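PDB 6O2D: inner kinetochore subunit cnp3, which serves as a centromere-binding adaptor of the inner kinetochore network, the platform for outer kinetochore assembly and chromosome segregation in mitosis and meiosis. Local coordinates for the interface of chains A and B. Numbering follows the deposited sequence. Chains: chain A/B, Inner kinetochore subunit cnp3.

Contact 1: the interface of chains A and B. Residues chain A 90, 92, 114, 116, 136, 138; chain B 60, 66, 136, 138.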
ATOM      1  N   SER A  90       3.039  -0.826   5.167  1.00 37.77           N
ATOM      2  CA  SER A  90       3.844  -1.167   4.008  1.00 46.36           C
ATOM      3  C   SER A  90       4.393   0.128   3.441  1.00 47.40           C
ATOM      4  O   SER A  90       3.744   1.174   3.533  1.00 47.71           O
ATOM      5  CB  SER A  90       3.038  -1.935   2.957  1.00 51.42           C
ATOM      6  OG  SER A  90       2.492  -1.065   1.978  1.00 55.41           O
ATOM      7  N   CYS A  92       6.697   1.748   0.047  1.00 46.08           N
ATOM      8  CA  CYS A  92       7.283   1.632  -1.278  1.00 49.57           C
ATOM      9  C   CYS A  92       8.221   2.819  -1.480  1.00 57.26           C
ATOM     10  O   CYS A  92       7.808   3.963  -1.264  1.00 58.37           O
ATOM     11  CB  CYS A  92       6.150   1.630  -2.318  1.00 49.90           C
ATOM     12  SG  CYS A  92       6.677   1.409  -3.992  1.00 64.32           S
ATOM     13  N   VAL A 114      10.395  -2.476  -1.431  1.00 53.73           N
ATOM     14  CA  VAL A 114       9.215  -2.379  -0.589  1.00 48.59           C
ATOM     15  C   VAL A 114       9.462  -3.194   0.669  1.00 48.30           C
ATOM     16  O   VAL A 114      10.114  -4.243   0.625  1.00 45.61           O
ATOM     17  CB  VAL A 114       7.934  -2.851  -1.317  1.00 44.17           C
ATOM     18  CG1 VAL A 114       7.663  -1.970  -2.544  1.00 47.22           C
ATOM     19  CG2 VAL A 114       8.032  -4.329  -1.699  1.00 40.62           C
ATOM     20  N   ILE A 116       7.478  -4.142   4.719  1.00 43.85           N
ATOM     21  CA  ILE A 116       6.309  -4.137   5.582  1.00 48.80           C
ATOM     22  C   ILE A 116       6.776  -4.075   7.033  1.00 46.34           C
ATOM     23  O   ILE A 116       7.841  -4.592   7.383  1.00 52.46           O
ATOM     24  CB  ILE A 116       5.438  -5.390   5.306  1.00 48.12           C
ATOM     25  CG1 ILE A 116       4.011  -5.211   5.805  1.00 64.13           C
ATOM     26  CG2 ILE A 116       6.047  -6.666   5.917  1.00 45.97           C
ATOM     27  CD1 ILE A 116       2.980  -5.808   4.881  1.00 77.56           C
ATOM     28  N   TYR A 136       5.833   6.024  -0.486  1.00 50.79           N
ATOM     29  CA  TYR A 136       4.400   5.816  -0.504  1.00 48.38           C
ATOM     30  C   TYR A 136       4.122   4.786   0.574  1.00 41.31           C
ATOM     31  O   TYR A 136       4.705   3.697   0.552  1.00 54.09           O
ATOM     32  CB  TYR A 136       3.912   5.322  -1.866  1.00 45.39           C
ATOM     33  CG  TYR A 136       2.475   4.879  -1.841  1.00 49.54           C
ATOM     34  CD1 TYR A 136       1.450   5.800  -1.672  1.00 57.05           C
ATOM     35  CD2 TYR A 136       2.139   3.539  -1.968  1.00 57.11           C
ATOM     36  CE1 TYR A 136       0.125   5.396  -1.642  1.00 42.45           C
ATOM     37  CE2 TYR A 136       0.816   3.123  -1.940  1.00 52.14           C
ATOM     38  CZ  TYR A 136      -0.182   4.058  -1.775  1.00 46.48           C
ATOM     39  OH  TYR A 136      -1.494   3.652  -1.735  1.00 56.31           O
ATOM     40  N   THR A 138       1.183   2.709   3.136  1.00 52.71           N
ATOM     41  CA  THR A 138      -0.176   2.286   3.427  1.00 45.20           C
ATOM     42  C   THR A 138      -0.173   1.701   4.823  1.00 48.17           C
ATOM     43  O   THR A 138       0.813   1.083   5.232  1.00 51.88           O
ATOM     44  CB  THR A 138      -0.688   1.219   2.452  1.00 46.27           C
ATOM     45  OG1 THR A 138      -0.090  -0.042   2.779  1.00 52.82           O
ATOM     46  CG2 THR A 138      -0.368   1.581   1.005  1.00 41.98           C
TER
ATOM     47  N   PHE B  60       3.587  -9.588   0.176  1.00 62.62           N
ATOM     48  CA  PHE B  60       3.225  -9.529   1.583  1.00 50.97           C
ATOM     49  C   PHE B  60       1.775  -9.959   1.714  1.00 63.31           C
ATOM     50  O   PHE B  60       0.899  -9.408   1.039  1.00 63.90           O
ATOM     51  CB  PHE B  60       3.398  -8.117   2.138  1.00 46.53           C
ATOM     52  CG  PHE B  60       4.754  -7.531   1.896  1.00 56.51           C
ATOM     53  CD1 PHE B  60       5.892  -8.159   2.390  1.00 48.60           C
ATOM     54  CD2 PHE B  60       4.894  -6.348   1.187  1.00 59.18           C
ATOM     55  CE1 PHE B  60       7.144  -7.619   2.183  1.00 43.19           C
ATOM     56  CE2 PHE B  60       6.148  -5.800   0.974  1.00 68.14           C
ATOM     57  CZ  PHE B  60       7.277  -6.442   1.470  1.00 58.22           C
ATOM     58  N   PHE B  66      -5.272  -7.766   4.541  1.00 66.66           N
ATOM     59  CA  PHE B  66      -4.376  -6.971   3.704  1.00 45.69           C
ATOM     60  C   PHE B  66      -3.472  -7.876   2.879  1.00 42.30           C
ATOM     61  O   PHE B  66      -3.029  -8.921   3.358  1.00 52.71           O
ATOM     62  CB  PHE B  66      -3.546  -6.026   4.582  1.00 36.48           C
ATOM     63  CG  PHE B  66      -2.442  -5.299   3.855  1.00 56.44           C
ATOM     64  CD1 PHE B  66      -2.679  -4.062   3.272  1.00 45.94           C
ATOM     65  CD2 PHE B  66      -1.152  -5.831   3.800  1.00 43.84           C
ATOM     66  CE1 PHE B  66      -1.663  -3.373   2.618  1.00 45.09           C
ATOM     67  CE2 PHE B  66      -0.133  -5.155   3.146  1.00 40.71           C
ATOM     68  CZ  PHE B  66      -0.391  -3.922   2.551  1.00 51.42           C
ATOM     69  N   TYR B 136       3.324  -1.182  -7.832  1.00 45.14           N
ATOM     70  CA  TYR B 136       3.164  -1.708  -6.484  1.00 59.47           C
ATOM     71  C   TYR B 136       1.692  -1.622  -6.093  1.00 59.66           C
ATOM     72  O   TYR B 136       1.123  -0.526  -6.068  1.00 63.54           O
ATOM     73  CB  TYR B 136       4.031  -0.922  -5.500  1.00 45.64           C
ATOM     74  CG  TYR B 136       3.783  -1.290  -4.064  1.00 50.83           C
ATOM     75  CD1 TYR B 136       4.128  -2.547  -3.590  1.00 54.04           C
ATOM     76  CD2 TYR B 136       3.199  -0.393  -3.184  1.00 50.26           C
ATOM     77  CE1 TYR B 136       3.912  -2.898  -2.283  1.00 48.53           C
ATOM     78  CE2 TYR B 136       2.976  -0.742  -1.863  1.00 48.81           C
ATOM     79  CZ  TYR B 136       3.334  -1.995  -1.425  1.00 42.40           C
ATOM     80  OH  TYR B 136       3.114  -2.362  -0.122  1.00 42.03           O
ATOM     81  N   THR B 138      -1.638  -2.709  -3.428  1.00 57.32           N
ATOM     82  CA  THR B 138      -2.152  -3.200  -2.161  1.00 56.54           C
ATOM     83  C   THR B 138      -3.660  -3.310  -2.300  1.00 65.42           C
ATOM     84  O   THR B 138      -4.287  -2.467  -2.947  1.00 66.71           O
ATOM     85  CB  THR B 138      -1.784  -2.274  -0.983  1.00 48.15           C
ATOM     86  OG1 THR B 138      -2.570  -1.083  -1.041  1.00 43.96           O
ATOM     87  CG2 THR B 138      -0.302  -1.879  -1.031  1.00 44.93           C
TER
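In the cupin beta-barrel dimer, strands 87-95, 113-117 and 133-141 of chain A carry A:Ser90, A:Cys92, A:Val114, A:Ile116 and A:Thr138 against B:Tyr136, B:Phe60 and B:Phe66. B:Tyr136 has more surface buried against the partner than any other residue of the patch. Its CG lies anti to the backbone N (chi1 172°), which sends the ring across to chain A. The phenol OH meets the hydroxyl OG of A:Ser90 at 2.5 Å, a hydrogen bond of undecided direction. A:Ser90 OG lies at the edge of the phenol ring, in its plane. The same OG is hydrogen-bonded to A:Thr138 OG1 at 2.9 Å, so A:Ser90 links the tyrosine to a second hydroxyl of its own chain. One face of the B:Tyr136 ring rests on A:Cys92 and A:Val114. A:Cys92 CB is 3.7 Å from CD2, and A:Val114 CG1 touches the opposite rim at CD1. A:Ile116 packs over B:Phe60, with CB above the ring centre, 4.0 Å from the centroid. Its CD1 methyl touches both B:Phe60 CB and B:Phe66 CE2, at 3.6 Å from the latter. A:Val114 CG2 meets B:Phe60 CE2 at 3.6 Å. The methyls of A:Thr138 and B:Thr138 face tip to tip, CG2 to CG2 at 4.0 Å. The patch is mainly apolar, with a short hydroxyl chain inside it. Together with its two-fold twin it holds the two cupin domains together as a dimer.

Contact 2: the interface of chains A and B. Residues chain A 22, 24, 62; chain B 85, 118-120, 149.
The indole of A:Trp24 lies between groups of chain B on its two faces. On one face, B:Arg119 CB and the carbonyl O of B:Lys85 sit above the plane, both offset toward the rim. On the other face, B:Arg149 NH2 stands over the five-membered ring, 3.3 Å from its centroid, in a cation-pi contact. The ring and this guanidinium are tilted by 38°, so they do not stack flat. At the benzo rim, A:Trp24 CE3 meets B:Gly120 CA at 3.5 Å. The guanidinium of B:Arg119 turns one face to A:Trp24 CD1, which lies off its centre, with CZ to CD1 at 3.9 Å. The edge of the B:Arg149 guanidinium receives the backbone O of A:Trp24 nearly in its plane. NH2 donates to this O at 2.6 Å and comes from above the carbonyl plane. A weak second bond from NH1 shares the same acceptor. B:Arg149 therefore grips both the backbone and the ring of one residue. A:Trp24 CG is anti to its backbone N (chi1 -164°), which carries the indole away from its own chain and into chain B.

B:Arg119 bends at chi3 (-70°), and its NE points to the carboxylate OE1 of A:Glu62. At 3.4 Å this NE to OE1 salt bridge is long, and its hydrogen bond is weak. The opposite charges may nonetheless favour the pairing. A:Leu22 CB adds a contact with B:Gly120 O at 3.5 Å.

A:Trp24 lies in the loop after strand 16-22, and A:Glu62 ends strand 55-62. B:Pro118, B:Arg119 and B:Gly120 form the loop between strands 113-117 and 122-127. B:Lys85 lies in the turn before strand 87-95, and B:Arg149 closes the C-terminal helix. The site thus joins two strand ends and a loop of chain A to loops and a helix end of chain B, at the rim of the partner's barrel.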
ATOM      1  N   LEU A  22     -19.046   4.794  -6.402  1.00 68.68           N
ATOM      2  CA  LEU A  22     -20.115   4.199  -5.609  1.00 66.81           C
ATOM      3  C   LEU A  22     -19.630   3.943  -4.196  1.00 78.66           C
ATOM      4  O   LEU A  22     -18.440   3.804  -3.941  1.00 72.22           O
ATOM      5  CB  LEU A  22     -20.643   2.903  -6.232  1.00 67.73           C
ATOM      6  CG  LEU A  22     -21.517   3.150  -7.464  1.00 78.15           C
ATOM      7  CD1 LEU A  22     -20.636   3.206  -8.707  1.00 71.54           C
ATOM      8  CD2 LEU A  22     -22.630   2.113  -7.623  1.00 82.07           C
ATOM      9  N   TRP A  24     -20.486   1.533  -1.749  1.00 86.57           N
ATOM     10  CA  TRP A  24     -20.527   0.252  -1.029  1.00 80.69           C
ATOM     11  C   TRP A  24     -21.390   0.389   0.230  1.00 83.94           C
ATOM     12  O   TRP A  24     -21.078  -0.153   1.293  1.00 74.96           O
ATOM     13  CB  TRP A  24     -19.104  -0.231  -0.715  1.00 57.82           C
ATOM     14  CG  TRP A  24     -18.911  -1.692  -0.301  1.00 70.75           C
ATOM     15  CD1 TRP A  24     -18.520  -2.148   0.936  1.00 72.59           C
ATOM     16  CD2 TRP A  24     -19.030  -2.862  -1.131  1.00 71.84           C
ATOM     17  NE1 TRP A  24     -18.439  -3.522   0.937  1.00 55.38           N
ATOM     18  CE2 TRP A  24     -18.737  -3.985  -0.318  1.00 67.91           C
ATOM     19  CE3 TRP A  24     -19.379  -3.074  -2.472  1.00 71.12           C
ATOM     20  CZ2 TRP A  24     -18.783  -5.300  -0.808  1.00 61.56           C
ATOM     21  CZ3 TRP A  24     -19.426  -4.387  -2.957  1.00 65.09           C
ATOM     22  CH2 TRP A  24     -19.131  -5.478  -2.124  1.00 59.32           C
ATOM     23  N   GLU A  62      -9.846   5.344   4.010  1.00 62.80           N
ATOM     24  CA  GLU A  62     -11.127   4.623   4.045  1.00 74.91           C
ATOM     25  C   GLU A  62     -11.269   4.027   5.451  1.00 73.84           C
ATOM     26  O   GLU A  62     -11.065   2.840   5.678  1.00 65.09           O
ATOM     27  CB  GLU A  62     -11.314   3.579   2.936  1.00 82.70           C
ATOM     28  CG  GLU A  62     -12.826   3.333   2.647  1.00 86.65           C
ATOM     29  CD  GLU A  62     -13.201   3.281   1.162  1.00 86.98           C
ATOM     30  OE1 GLU A  62     -13.656   2.212   0.682  1.00 86.23           O
ATOM     31  OE2 GLU A  62     -13.065   4.319   0.480  1.00 86.72           O
TER
ATOM     32  N   LYS B  85     -15.118  -5.012  -5.892  1.00 62.41           N
ATOM     33  CA  LYS B  85     -15.943  -5.770  -4.935  1.00 70.51           C
ATOM     34  C   LYS B  85     -15.658  -5.251  -3.522  1.00 64.80           C
ATOM     35  O   LYS B  85     -15.675  -4.032  -3.304  1.00 62.16           O
ATOM     36  CB  LYS B  85     -15.701  -7.262  -5.147  1.00 69.39           C
ATOM     37  CG  LYS B  85     -16.359  -7.848  -6.396  1.00 71.78           C
ATOM     38  CD  LYS B  85     -16.126  -9.352  -6.504  1.00 80.86           C
ATOM     39  CE  LYS B  85     -14.646  -9.678  -6.689  1.00 88.49           C
ATOM     40  NZ  LYS B  85     -14.417 -11.115  -7.029  1.00 94.47           N
ATOM     41  N   PRO B 118     -11.884   2.401  -4.853  1.00 56.10           N
ATOM     42  CA  PRO B 118     -12.656   2.079  -3.648  1.00 55.59           C
ATOM     43  C   PRO B 118     -13.488   0.825  -3.856  1.00 54.55           C
ATOM     44  O   PRO B 118     -13.749   0.397  -4.984  1.00 59.88           O
ATOM     45  CB  PRO B 118     -13.550   3.309  -3.449  1.00 52.69           C
ATOM     46  CG  PRO B 118     -12.886   4.400  -4.217  1.00 70.74           C
ATOM     47  CD  PRO B 118     -12.191   3.743  -5.370  1.00 68.37           C
ATOM     48  N   ARG B 119     -13.919   0.241  -2.738  1.00 55.90           N
ATOM     49  CA  ARG B 119     -14.788  -0.926  -2.801  1.00 65.02           C
ATOM     50  C   ARG B 119     -16.050  -0.587  -3.586  1.00 57.22           C
ATOM     51  O   ARG B 119     -16.562   0.532  -3.510  1.00 56.57           O
ATOM     52  CB  ARG B 119     -15.158  -1.390  -1.392  1.00 58.81           C
ATOM     53  CG  ARG B 119     -13.968  -1.760  -0.516  1.00 56.19           C
ATOM     54  CD  ARG B 119     -14.392  -2.058   0.920  1.00 58.01           C
ATOM     55  NE  ARG B 119     -14.816  -0.855   1.628  1.00 52.00           N
ATOM     56  CZ  ARG B 119     -15.365  -0.851   2.837  1.00 64.18           C
ATOM     57  NH1 ARG B 119     -15.563  -1.991   3.491  1.00 64.72           N
ATOM     58  NH2 ARG B 119     -15.716   0.300   3.392  1.00 79.88           N
ATOM     59  N   GLY B 120     -16.544  -1.567  -4.344  1.00 60.69           N
ATOM     60  CA  GLY B 120     -17.766  -1.413  -5.121  1.00 59.26           C
ATOM     61  C   GLY B 120     -17.630  -0.582  -6.381  1.00 62.43           C
ATOM     62  O   GLY B 120     -18.586   0.083  -6.776  1.00 78.79           O
ATOM     63  N   ARG B 149     -22.144  -7.544   6.971  1.00 74.69           N
ATOM     64  CA  ARG B 149     -22.922  -7.348   5.757  1.00 83.49           C
ATOM     65  C   ARG B 149     -22.738  -8.422   4.701  1.00 84.34           C
ATOM     66  O   ARG B 149     -23.482  -8.427   3.716  1.00 86.95           O
ATOM     67  CB  ARG B 149     -22.592  -5.985   5.139  1.00 92.18           C
ATOM     68  CG  ARG B 149     -23.281  -4.825   5.814  1.00108.80           C
ATOM     69  CD  ARG B 149     -22.562  -3.543   5.478  1.00104.65           C
ATOM     70  NE  ARG B 149     -22.016  -3.555   4.127  1.00 88.77           N
ATOM     71  CZ  ARG B 149     -21.612  -2.464   3.489  1.00 83.43           C
ATOM     72  NH1 ARG B 149     -21.676  -1.282   4.082  1.00 98.72           N
ATOM     73  NH2 ARG B 149     -21.144  -2.551   2.260  1.00 66.02           N
TER

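Contact 1 and contact 2 lie about 20 Å apart, measured between the centres of their C-alpha atoms, and belong to one two-fold symmetric interface. They have no residue in common, but they draw on the same elements. Strand 55-62 serves contact 1 from chain B and contact 2 from chain A. Strand 113-117 of chain A supplies contact 1, and the loop after the same strand of chain B supplies contact 2. Contact 1 is mainly apolar, whereas contact 2 adds an aromatic side chain and charged groups from loops, a strand end and a helix end. Contact 1 meets its twin at the two-fold axis, whereas contact 2 and its twin lie to either side, which should fix the relative orientation of the barrels.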